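Local atomic coordinates of DynE8 (Micromonospora chersina, PDB entry 4AMM), a protein that takes part in enediyne biosynthesis as an iterative polyketide synthase, the piece here being its acyltransferase domain, which probably selects and loads the acyl building block. Residues Gly214-Arg219 against Ala268-Val273; Pro284-Leu289 against Arg325-Pro330. One frame throughout, in Å; residues are numbered along the deposited sequence.

Contact 1 (Gly214-Arg219 against Ala268-Val273); sequences GMLSLR and ATPLAV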
ATOM      1  N   GLY A 214      -8.563   7.007 -22.299  1.00 10.89           N
ATOM      2  CA  GLY A 214      -8.167   5.882 -21.452  1.00 11.96           C
ATOM      3  C   GLY A 214      -6.708   5.872 -21.083  1.00  9.86           C
ATOM      4  O   GLY A 214      -6.037   6.934 -21.171  1.00 10.82           O
ATOM      5  N   MET A 215      -6.256   4.663 -20.721  1.00 10.63           N
ATOM      6  CA  MET A 215      -4.877   4.489 -20.151  1.00 11.60           C
ATOM      7  C   MET A 215      -4.290   3.196 -20.685  1.00 11.23           C
ATOM      8  O   MET A 215      -5.019   2.210 -20.950  1.00 13.01           O
ATOM      9  CB  MET A 215      -4.886   4.518 -18.588  1.00 10.10           C
ATOM     10  CG  MET A 215      -5.560   5.730 -18.058  1.00 12.15           C
ATOM     11  SD  MET A 215      -5.689   5.742 -16.253  1.00 12.83           S
ATOM     12  CE  MET A 215      -4.091   6.421 -15.705  1.00 12.60           C
ATOM     13  N   LEU A 216      -2.966   3.193 -20.833  1.00 11.80           N
ATOM     14  CA  LEU A 216      -2.221   2.120 -21.464  1.00 10.87           C
ATOM     15  C   LEU A 216      -0.988   1.830 -20.587  1.00 10.44           C
ATOM     16  O   LEU A 216      -0.188   2.785 -20.375  1.00 11.85           O
ATOM     17  CB  LEU A 216      -1.807   2.495 -22.888  1.00 11.19           C
ATOM     18  CG  LEU A 216      -1.059   1.435 -23.696  1.00 13.40           C
ATOM     19  CD1 LEU A 216      -2.017   0.255 -23.990  1.00 13.80           C
ATOM     20  CD2 LEU A 216      -0.592   2.074 -24.997  1.00 15.93           C
ATOM     21  N   SER A 217      -0.858   0.648 -20.048  1.00 11.84           N
ATOM     22  CA  SER A 217       0.265   0.323 -19.175  1.00 11.23           C
ATOM     23  C   SER A 217       1.434  -0.184 -19.932  1.00 13.45           C
ATOM     24  O   SER A 217       1.228  -1.095 -20.784  1.00 15.37           O
ATOM     25  CB  SER A 217      -0.230  -0.632 -18.152  1.00 14.88           C
ATOM     26  OG  SER A 217       0.833  -0.862 -17.204  1.00 18.27           O
ATOM     27  N   LEU A 218       2.639   0.273 -19.661  1.00 11.21           N
ATOM     28  CA  LEU A 218       3.806  -0.188 -20.403  1.00 11.78           C
ATOM     29  C   LEU A 218       4.787  -0.881 -19.454  1.00 12.73           C
ATOM     30  O   LEU A 218       5.131  -0.336 -18.355  1.00 12.55           O
ATOM     31  CB  LEU A 218       4.581   0.990 -21.054  1.00 11.89           C
ATOM     32  CG  LEU A 218       3.731   1.931 -21.918  1.00 11.64           C
ATOM     33  CD1 LEU A 218       4.442   3.207 -22.313  1.00 14.04           C
ATOM     34  CD2 LEU A 218       3.251   1.207 -23.164  1.00 14.26           C
ATOM     35  N   ARG A 219       5.332  -2.030 -19.895  1.00 11.99           N
ATOM     36  CA  ARG A 219       6.423  -2.691 -19.140  1.00 14.01           C
ATOM     37  C   ARG A 219       7.741  -2.125 -19.600  1.00 14.43           C
ATOM     38  O   ARG A 219       8.423  -2.668 -20.447  1.00 16.09           O
ATOM     39  CB  ARG A 219       6.293  -4.184 -19.489  1.00 14.65           C
ATOM     40  CG  ARG A 219       7.291  -5.084 -18.755  1.00 18.89           C
ATOM     41  CD  ARG A 219       7.058  -5.240 -17.244  1.00 21.25           C
ATOM     42  NE  ARG A 219       5.717  -5.702 -16.775  1.00 21.26           N
ATOM     43  CZ  ARG A 219       5.173  -6.930 -16.746  1.00 31.02           C
ATOM     44  NH1 ARG A 219       5.755  -8.032 -17.251  1.00 29.66           N
ATOM     45  NH2 ARG A 219       3.953  -7.042 -16.220  1.00 34.74           N
ATOM     46  N   ALA A 268       2.626  -3.372 -24.210  1.00 16.87           N
ATOM     47  CA  ALA A 268       1.617  -2.319 -23.848  1.00 16.34           C
ATOM     48  C   ALA A 268       0.314  -3.010 -23.527  1.00 16.96           C
ATOM     49  O   ALA A 268      -0.232  -3.771 -24.417  1.00 20.58           O
ATOM     50  CB  ALA A 268       1.436  -1.412 -24.969  1.00 16.22           C
ATOM     51  N   THR A 269      -0.230  -2.797 -22.348  1.00 14.61           N
ATOM     52  CA  THR A 269      -1.469  -3.424 -21.851  1.00 14.82           C
ATOM     53  C   THR A 269      -2.587  -2.384 -21.720  1.00 16.29           C
ATOM     54  O   THR A 269      -2.517  -1.546 -20.843  1.00 15.32           O
ATOM     55  CB  THR A 269      -1.199  -4.083 -20.508  1.00 16.94           C
ATOM     56  OG1 THR A 269      -0.159  -5.111 -20.703  1.00 20.83           O
ATOM     57  CG2 THR A 269      -2.449  -4.825 -19.999  1.00 20.18           C
ATOM     58  N   PRO A 270      -3.692  -2.491 -22.509  1.00 16.07           N
ATOM     59  CA  PRO A 270      -4.820  -1.561 -22.324  1.00 16.95           C
ATOM     60  C   PRO A 270      -5.478  -1.767 -20.980  1.00 16.85           C
ATOM     61  O   PRO A 270      -5.679  -2.915 -20.538  1.00 16.87           O
ATOM     62  CB  PRO A 270      -5.818  -1.989 -23.441  1.00 19.15           C
ATOM     63  CG  PRO A 270      -4.892  -2.481 -24.483  1.00 21.27           C
ATOM     64  CD  PRO A 270      -3.872  -3.311 -23.724  1.00 19.78           C
ATOM     65  N   LEU A 271      -5.765  -0.683 -20.247  1.00 14.15           N
ATOM     66  CA  LEU A 271      -6.416  -0.777 -18.984  1.00 13.31           C
ATOM     67  C   LEU A 271      -7.946  -0.559 -19.118  1.00 13.59           C
ATOM     68  O   LEU A 271      -8.427   0.128 -20.034  1.00 15.33           O
ATOM     69  CB  LEU A 271      -5.827   0.263 -17.988  1.00 14.35           C
ATOM     70  CG  LEU A 271      -4.322   0.063 -17.766  1.00 13.90           C
ATOM     71  CD1 LEU A 271      -3.853   1.037 -16.772  1.00 16.33           C
ATOM     72  CD2 LEU A 271      -3.989  -1.345 -17.242  1.00 17.00           C
ATOM     73  N   ALA A 272      -8.678  -1.155 -18.176  1.00 15.19           N
ATOM     74  CA  ALA A 272     -10.151  -0.976 -18.123  1.00 16.39           C
ATOM     75  C   ALA A 272     -10.473   0.265 -17.367  1.00 17.43           C
ATOM     76  O   ALA A 272     -10.768   0.260 -16.155  1.00 21.69           O
ATOM     77  CB  ALA A 272     -10.815  -2.204 -17.452  1.00 18.37           C
ATOM     78  N   VAL A 273     -10.454   1.346 -18.108  1.00 16.75           N
ATOM     79  CA  VAL A 273     -10.863   2.678 -17.645  1.00 16.62           C
ATOM     80  C   VAL A 273     -11.348   3.418 -18.845  1.00 14.70           C
ATOM     81  O   VAL A 273     -10.811   3.306 -19.951  1.00 18.09           O
ATOM     82  CB  VAL A 273      -9.631   3.340 -16.940  1.00 19.02           C
ATOM     83  CG1 VAL A 273      -8.443   3.443 -17.843  1.00 20.58           C
ATOM     84  CG2 VAL A 273      -9.920   4.592 -16.246  1.00 21.00           C
TER
HETATM   85  O   HOH W   1      -8.275   2.608 -21.206  1.00 16.38           O

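Contact 2 (Pro284-Leu289 against Arg325-Pro330); sequences PAAEAL and RQLTGP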
ATOM      1  N   PRO A 284     -11.166  19.722 -16.461  1.00 14.69           N
ATOM      2  CA  PRO A 284     -12.514  20.115 -15.982  1.00 15.52           C
ATOM      3  C   PRO A 284     -12.792  19.590 -14.584  1.00 16.40           C
ATOM      4  O   PRO A 284     -13.345  20.324 -13.628  1.00 17.91           O
ATOM      5  CB  PRO A 284     -13.464  19.492 -17.049  1.00 16.50           C
ATOM      6  CG  PRO A 284     -12.719  19.458 -18.228  1.00 17.07           C
ATOM      7  CD  PRO A 284     -11.273  19.036 -17.745  1.00 16.81           C
ATOM      8  N   ALA A 285     -12.441  18.327 -14.297  1.00 14.68           N
ATOM      9  CA  ALA A 285     -12.586  17.731 -12.973  1.00 15.36           C
ATOM     10  C   ALA A 285     -11.745  18.435 -11.912  1.00 15.53           C
ATOM     11  O   ALA A 285     -12.219  18.618 -10.766  1.00 16.63           O
ATOM     12  CB  ALA A 285     -12.244  16.258 -12.995  1.00 14.60           C
ATOM     13  N   ALA A 286     -10.560  18.894 -12.293  1.00 15.84           N
ATOM     14  CA  ALA A 286      -9.720  19.619 -11.349  1.00 16.51           C
ATOM     15  C   ALA A 286     -10.358  20.913 -10.909  1.00 17.90           C
ATOM     16  O   ALA A 286     -10.185  21.332  -9.759  1.00 17.50           O
ATOM     17  CB  ALA A 286      -8.330  19.860 -12.007  1.00 16.45           C
ATOM     18  N   GLU A 287     -11.057  21.596 -11.813  1.00 18.68           N
ATOM     19  CA  GLU A 287     -11.790  22.814 -11.418  1.00 20.80           C
ATOM     20  C   GLU A 287     -12.899  22.570 -10.432  1.00 22.27           C
ATOM     21  O   GLU A 287     -13.130  23.361  -9.485  1.00 22.64           O
ATOM     22  CB  GLU A 287     -12.302  23.482 -12.706  1.00 23.10           C
ATOM     23  CG  GLU A 287     -13.020  24.877 -12.470  1.00 32.64           C
ATOM     24  CD  GLU A 287     -13.578  25.546 -13.774  1.00 41.42           C
ATOM     25  OE1 GLU A 287     -13.897  24.844 -14.765  1.00 42.65           O
ATOM     26  OE2 GLU A 287     -13.709  26.805 -13.780  1.00 45.38           O
ATOM     27  N   ALA A 288     -13.639  21.498 -10.609  1.00 20.84           N
ATOM     28  CA  ALA A 288     -14.676  21.174  -9.674  1.00 21.12           C
ATOM     29  C   ALA A 288     -14.063  20.769  -8.306  1.00 20.33           C
ATOM     30  O   ALA A 288     -14.499  21.206  -7.189  1.00 21.38           O
ATOM     31  CB  ALA A 288     -15.578  20.006 -10.211  1.00 21.93           C
ATOM     32  N   LEU A 289     -12.978  20.002  -8.313  1.00 18.22           N
ATOM     33  CA  LEU A 289     -12.289  19.663  -7.093  1.00 19.21           C
ATOM     34  C   LEU A 289     -11.799  20.914  -6.400  1.00 19.30           C
ATOM     35  O   LEU A 289     -11.860  20.960  -5.135  1.00 19.31           O
ATOM     36  CB  LEU A 289     -11.146  18.704  -7.391  1.00 18.34           C
ATOM     37  CG  LEU A 289     -10.446  18.185  -6.172  1.00 21.65           C
ATOM     38  CD1 LEU A 289     -11.399  17.390  -5.280  1.00 20.49           C
ATOM     39  CD2 LEU A 289      -9.253  17.396  -6.549  1.00 22.22           C
ATOM     40  N   ARG A 325      -3.624  20.276  -9.154  1.00 13.70           N
ATOM     41  CA  ARG A 325      -2.696  19.816 -10.180  1.00 14.16           C
ATOM     42  C   ARG A 325      -2.427  18.325 -10.113  1.00 13.02           C
ATOM     43  O   ARG A 325      -1.915  17.781 -11.104  1.00 13.59           O
ATOM     44  CB  ARG A 325      -1.428  20.658 -10.256  1.00 15.88           C
ATOM     45  CG  ARG A 325      -0.468  20.430  -9.154  1.00 15.95           C
ATOM     46  CD  ARG A 325       0.829  21.153  -9.580  1.00 17.42           C
ATOM     47  NE  ARG A 325       1.884  21.099  -8.546  1.00 18.84           N
ATOM     48  CZ  ARG A 325       1.992  21.933  -7.519  1.00 20.90           C
ATOM     49  NH1 ARG A 325       1.177  22.954  -7.324  1.00 20.79           N
ATOM     50  NH2 ARG A 325       3.061  21.776  -6.711  1.00 25.13           N
ATOM     51  N   GLN A 326      -2.742  17.662  -9.016  1.00 11.78           N
ATOM     52  CA  GLN A 326      -2.671  16.173  -8.964  1.00 10.56           C
ATOM     53  C   GLN A 326      -3.468  15.592 -10.092  1.00 11.86           C
ATOM     54  O   GLN A 326      -2.992  14.585 -10.633  1.00 12.34           O
ATOM     55  CB  GLN A 326      -3.253  15.675  -7.700  1.00 10.93           C
ATOM     56  CG  GLN A 326      -3.195  14.133  -7.564  1.00 12.31           C
ATOM     57  CD  GLN A 326      -3.547  13.614  -6.216  1.00 12.70           C
ATOM     58  OE1 GLN A 326      -4.626  13.922  -5.702  1.00 16.35           O
ATOM     59  NE2 GLN A 326      -2.671  12.842  -5.604  1.00 13.86           N
ATOM     60  N   LEU A 327      -4.590  16.170 -10.443  1.00 10.78           N
ATOM     61  CA  LEU A 327      -5.482  15.444 -11.363  1.00 11.81           C
ATOM     62  C   LEU A 327      -4.983  15.493 -12.789  1.00 10.78           C
ATOM     63  O   LEU A 327      -5.262  14.553 -13.538  1.00 11.21           O
ATOM     64  CB  LEU A 327      -6.859  16.016 -11.298  1.00 13.51           C
ATOM     65  CG  LEU A 327      -7.815  15.330 -10.301  1.00 16.55           C
ATOM     66  CD1 LEU A 327      -7.368  15.136  -8.889  1.00 18.73           C
ATOM     67  CD2 LEU A 327      -9.136  16.029 -10.298  1.00 17.83           C
ATOM     68  N   THR A 328      -4.241  16.557 -13.173  1.00  9.58           N
ATOM     69  CA  THR A 328      -3.802  16.681 -14.521  1.00  9.84           C
ATOM     70  C   THR A 328      -2.394  16.151 -14.779  1.00 10.84           C
ATOM     71  O   THR A 328      -1.993  15.851 -15.863  1.00 10.77           O
ATOM     72  CB  THR A 328      -3.861  18.150 -14.979  1.00 10.57           C
ATOM     73  OG1 THR A 328      -3.249  18.915 -13.950  1.00 14.33           O
ATOM     74  CG2 THR A 328      -5.344  18.596 -15.100  1.00 14.06           C
ATOM     75  N   GLY A 329      -1.586  16.193 -13.705  1.00 10.08           N
ATOM     76  CA  GLY A 329      -0.188  15.779 -13.749  1.00 11.42           C
ATOM     77  C   GLY A 329       0.016  14.278 -13.461  1.00 10.41           C
ATOM     78  O   GLY A 329      -0.909  13.580 -12.995  1.00 11.71           O
ATOM     79  N   PRO A 330       1.271  13.835 -13.604  1.00  9.99           N
ATOM     80  CA  PRO A 330       1.532  12.382 -13.407  1.00 10.01           C
ATOM     81  C   PRO A 330       1.603  12.026 -11.933  1.00 10.31           C
ATOM     82  O   PRO A 330       1.940  12.870 -11.080  1.00 10.87           O
ATOM     83  CB  PRO A 330       2.878  12.172 -14.065  1.00 11.92           C
ATOM     84  CG  PRO A 330       3.555  13.530 -13.884  1.00 13.16           C
ATOM     85  CD  PRO A 330       2.414  14.536 -14.205  1.00 10.70           C
TER

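Contact 1 (Gly214-Arg219 against Ala268-Val273)
S217 and T269 face each other as the hydrogen-bonded pair of this antiparallel strand pairing and exchange two backbone bonds: S217 N to T269 O at 2.9 Å, and T269 N to S217 O at 2.7 Å. A third bond, L271 N to M215 O at 3.1 Å, is nearly straight, with 169° at the hydrogen. Past L271 the second chain swings off through an inverse gamma turn centred on A272. There water 1 takes over, accepting from M215 N at 2.9 Å and lying close to both L271 O and V273 O.

The apolar contacts fall on both faces of the sheet. On the face of L216, L218, A268 and P270, L218 CD2 packs on A268 CB at 3.7 Å. L216 has CG anti to its backbone N (chi1 -178°), and its CD1 rests against the T269-P270 peptide, 3.5 Å from P270 N. Helix 251-264 covers this face, with L254 and V257 on L216. On the side of S217, L271 CD2 meets S217 CB at 3.9 Å, and farther along V273 CG1 approaches M215 CG at 3.7 Å, the two side chains crossing at a slant.

P270 has no N-H to give, and its place in a non-hydrogen-bonded pair asks none of it toward L216. The pairing therefore admits a proline, and beyond L271 a water bridges the widening gap between the chains.

Contact 2 (Pro284-Leu289 against Arg325-Pro330)
A286 and L327 are the closest CA pair, 5.9 Å apart, where helix 283-294 passes beside the C-terminal part of helix 319-328.

L327 carries most of the contact, reaching over to the neighbouring helix with both methyl groups. Its CD2 lies against the backbone at the A285-A286 junction, 3.8 Å from A286 N, and also touches A285 CB at 4.1 Å. The other branch, CD1, turns to L289 and comes within 3.8 Å of L289 CD2, a methyl that also lies 4.0 Å from L327 CD2. L327 sits with chi1 at -93°, away from a staggered value, so the side chain is probably somewhat strained. Nearer its root, L327 CB stands 4.2 Å from A286 CB, and T328 CG2 adds a looser touch on the same alanine methyl. The small alanines let the leucine come up close to the helix backbone.

The side-chain contacts between the segments are all apolar. G329 N bonds to R325 O at 3.1 Å within its own segment, while G329 O accepts from H278 ND1 and Q326 makes weak bonds to S176 O and R201. Helix 191-206 adds a third wall, with L197 and R201 on L289 and R201 on L327. This is alanine-leucine helix packing in the large alpha/beta part of an acyltransferase, near the GxSxG pattern at S176, consistent with its nucleophile elbow.

Contacts 1 and 2 lie in different parts of the acyltransferase domain, their centres 20 Å apart and their nearest atoms about 8 Å, without touching. Contact 1 closes the small mixed sheet, whose first four strands in order 4-1-3-2 with two helices look like the ferredoxin-like subdomain of this family; contact 2 packs helices of the larger subdomain. The chain links them twice: strand 268-270 leads on to helix 283-294, and the end of segment 325-330 runs into strand 331-332, the other outermost strand of that sheet. Between lies the connection holding F277, which touches M215, and H278, which touches Q326; through Q326 it lies near the probable nucleophile elbow at S176.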